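Local structure of Fe-regulated protein B (4AIP) at residues V704-N709 with V734-N739. The protein carries iron across the outer membrane of Neisseria meningitidis as a TonB-dependent transporter, a plugged beta-barrel, possibly taking the iron from siderophores. Residues are numbered along the deposited sequence; the frame is centred on the assembly and turned at random.
Sequences VNLSVN and VRLGVN
L706 lays its CD1 methyl over the neighbouring strand, where it sits 3.4 Å from R735 O and meets CD1 of L736 at 4.0 Å and CG2 of V734. The two strands are the last two in sequence of a TonB-dependent transporter's antiparallel beta-barrel, which the second closes on strand 185-194, and they illustrate a wall with an apolar outside and a polar inside. On the L706 face, V708 and V734 lie side by side and touch through their CG2 methyls; V734 CG2, anti to the backbone N, points along its own strand toward L706 CD1, and V708 CG2 meets it from across the pair. V738 and L736 continue this apolar outer face and pack, respectively, on I255 and L268 of a second subunit. Four backbone bonds tie the strands, two each in the N705–G737 and S707–R735 pairs; R735 N reaches S707 O at 2.8 Å and 169°. Between them, the CA-H of L736 leans on N705 O at 3.1 Å. The opposite face looks inward to the plug. There N705 is buried but satisfied, its OD1 taking a bond from N693 ND2 and its ND2 giving one to D78 O. A bend at chi3 (63°) turns the R735 guanidinium, whose NH2 bonds to T83 OG1. S707 OG sits 3.2 Å from R735 CG, and N709 ND2 lies 3.5 Å from R735 CD, its amide plane 87° from the guanidinium.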
ATOM      1  N   VAL B 704      23.152   6.664 -16.728  1.00 13.87           N
ATOM      2  CA  VAL B 704      23.620   5.828 -15.657  1.00 14.29           C
ATOM      3  C   VAL B 704      24.451   6.788 -14.853  1.00 15.23           C
ATOM      4  O   VAL B 704      25.348   7.408 -15.384  1.00 17.16           O
ATOM      5  CB  VAL B 704      24.519   4.674 -16.225  1.00 13.66           C
ATOM      6  CG1 VAL B 704      25.083   3.822 -15.108  1.00 11.93           C
ATOM      7  CG2 VAL B 704      23.703   3.840 -17.154  1.00  8.99           C
ATOM      8  N   ASN B 705      24.135   6.954 -13.585  1.00 15.77           N
ATOM      9  CA  ASN B 705      24.806   7.959 -12.792  1.00 13.18           C
ATOM     10  C   ASN B 705      25.394   7.352 -11.574  1.00 13.84           C
ATOM     11  O   ASN B 705      24.715   6.572 -10.861  1.00  9.68           O
ATOM     12  CB  ASN B 705      23.815   9.035 -12.321  1.00 14.85           C
ATOM     13  CG  ASN B 705      23.033   9.662 -13.464  1.00 16.19           C
ATOM     14  OD1 ASN B 705      23.576   9.985 -14.525  1.00 19.44           O
ATOM     15  ND2 ASN B 705      21.768   9.885 -13.225  1.00 19.17           N
ATOM     16  N   LEU B 706      26.640   7.780 -11.274  1.00 13.55           N
ATOM     17  CA  LEU B 706      27.318   7.289 -10.113  1.00 13.99           C
ATOM     18  C   LEU B 706      27.894   8.436  -9.370  1.00 14.18           C
ATOM     19  O   LEU B 706      28.500   9.286  -9.948  1.00 15.19           O
ATOM     20  CB  LEU B 706      28.446   6.319 -10.514  1.00 13.88           C
ATOM     21  CG  LEU B 706      29.360   5.892  -9.360  1.00 15.49           C
ATOM     22  CD1 LEU B 706      28.629   4.917  -8.396  1.00 13.29           C
ATOM     23  CD2 LEU B 706      30.699   5.308  -9.884  1.00 15.91           C
ATOM     24  N   SER B 707      27.744   8.421  -8.062  1.00 14.27           N
ATOM     25  CA  SER B 707      28.238   9.498  -7.251  1.00 14.38           C
ATOM     26  C   SER B 707      28.745   8.929  -5.949  1.00 16.27           C
ATOM     27  O   SER B 707      28.235   7.885  -5.445  1.00 17.03           O
ATOM     28  CB  SER B 707      27.148  10.498  -6.942  1.00 12.37           C
ATOM     29  OG  SER B 707      26.502  10.116  -5.725  1.00 13.64           O
ATOM     30  N   VAL B 708      29.764   9.605  -5.429  1.00 15.11           N
ATOM     31  CA  VAL B 708      30.152   9.396  -4.065  1.00 17.53           C
ATOM     32  C   VAL B 708      30.224  10.774  -3.375  1.00 19.03           C
ATOM     33  O   VAL B 708      31.121  11.617  -3.694  1.00 18.00           O
ATOM     34  CB  VAL B 708      31.497   8.751  -3.933  1.00 17.95           C
ATOM     35  CG1 VAL B 708      31.668   8.340  -2.474  1.00 18.01           C
ATOM     36  CG2 VAL B 708      31.676   7.571  -4.935  1.00 18.90           C
ATOM     37  N   ASN B 709      29.288  10.941  -2.428  1.00 18.68           N
ATOM     38  CA  ASN B 709      28.962  12.197  -1.811  1.00 17.54           C
ATOM     39  C   ASN B 709      29.493  12.106  -0.438  1.00 15.84           C
ATOM     40  O   ASN B 709      29.420  11.048   0.210  1.00 14.10           O
ATOM     41  CB  ASN B 709      27.434  12.390  -1.721  1.00 19.02           C
ATOM     42  CG  ASN B 709      26.762  12.630  -3.093  1.00 22.26           C
ATOM     43  OD1 ASN B 709      27.388  12.906  -4.117  1.00 23.40           O
ATOM     44  ND2 ASN B 709      25.465  12.516  -3.091  1.00 33.77           N
ATOM     45  N   VAL B 734      27.270   6.425  -1.317  1.00 15.81           N
ATOM     46  CA  VAL B 734      27.623   6.143  -2.678  1.00 16.88           C
ATOM     47  C   VAL B 734      26.357   5.754  -3.381  1.00 17.96           C
ATOM     48  O   VAL B 734      25.566   4.960  -2.861  1.00 17.77           O
ATOM     49  CB  VAL B 734      28.742   5.082  -2.762  1.00 17.34           C
ATOM     50  CG1 VAL B 734      28.366   3.939  -1.929  1.00 22.46           C
ATOM     51  CG2 VAL B 734      29.028   4.604  -4.208  1.00 14.65           C
ATOM     52  N   ARG B 735      26.126   6.366  -4.538  1.00 19.09           N
ATOM     53  CA  ARG B 735      24.810   6.284  -5.171  1.00 20.06           C
ATOM     54  C   ARG B 735      24.942   5.964  -6.622  1.00 18.68           C
ATOM     55  O   ARG B 735      25.771   6.523  -7.344  1.00 19.51           O
ATOM     56  CB  ARG B 735      23.984   7.576  -5.014  1.00 20.20           C
ATOM     57  CG  ARG B 735      24.412   8.524  -3.898  1.00 26.28           C
ATOM     58  CD  ARG B 735      23.446   9.737  -3.716  1.00 31.54           C
ATOM     59  NE  ARG B 735      22.118   9.272  -3.311  1.00 37.11           N
ATOM     60  CZ  ARG B 735      21.133  10.042  -2.897  1.00 37.30           C
ATOM     61  NH1 ARG B 735      21.309  11.349  -2.783  1.00 47.68           N
ATOM     62  NH2 ARG B 735      19.986   9.494  -2.568  1.00 39.28           N
ATOM     63  N   LEU B 736      24.096   5.053  -7.049  1.00 19.25           N
ATOM     64  CA  LEU B 736      24.007   4.707  -8.431  1.00 19.34           C
ATOM     65  C   LEU B 736      22.537   4.887  -8.761  1.00 18.80           C
ATOM     66  O   LEU B 736      21.713   4.339  -8.069  1.00 19.11           O
ATOM     67  CB  LEU B 736      24.470   3.263  -8.608  1.00 20.36           C
ATOM     68  CG  LEU B 736      24.567   2.801 -10.065  1.00 24.60           C
ATOM     69  CD1 LEU B 736      25.869   3.164 -10.761  1.00 27.44           C
ATOM     70  CD2 LEU B 736      24.492   1.361  -9.983  1.00 27.15           C
ATOM     71  N   GLY B 737      22.243   5.699  -9.774  1.00 18.58           N
ATOM     72  CA  GLY B 737      20.901   5.972 -10.286  1.00 17.86           C
ATOM     73  C   GLY B 737      20.853   5.611 -11.766  1.00 17.51           C
ATOM     74  O   GLY B 737      21.881   5.700 -12.455  1.00 15.86           O
ATOM     75  N   VAL B 738      19.682   5.172 -12.254  1.00 17.02           N
ATOM     76  CA  VAL B 738      19.520   4.909 -13.702  1.00 17.75           C
ATOM     77  C   VAL B 738      18.166   5.461 -14.105  1.00 17.71           C
ATOM     78  O   VAL B 738      17.199   5.169 -13.405  1.00 17.65           O
ATOM     79  CB  VAL B 738      19.602   3.340 -14.066  1.00 17.99           C
ATOM     80  CG1 VAL B 738      19.531   3.114 -15.560  1.00 19.33           C
ATOM     81  CG2 VAL B 738      20.896   2.671 -13.536  1.00 16.57           C
ATOM     82  N   ASN B 739      18.068   6.237 -15.189  1.00 16.66           N
ATOM     83  CA  ASN B 739      16.730   6.540 -15.749  1.00 17.26           C
ATOM     84  C   ASN B 739      16.728   6.080 -17.204  1.00 18.11           C
ATOM     85  O   ASN B 739      17.756   6.202 -17.886  1.00 16.30           O
ATOM     86  CB  ASN B 739      16.266   8.023 -15.688  1.00 17.61           C
ATOM     87  CG  ASN B 739      17.387   8.999 -15.794  1.00 15.62           C
ATOM     88  OD1 ASN B 739      17.939   9.454 -14.766  1.00 22.76           O
ATOM     89  ND2 ASN B 739      17.740   9.343 -17.000  1.00 14.04           N
TER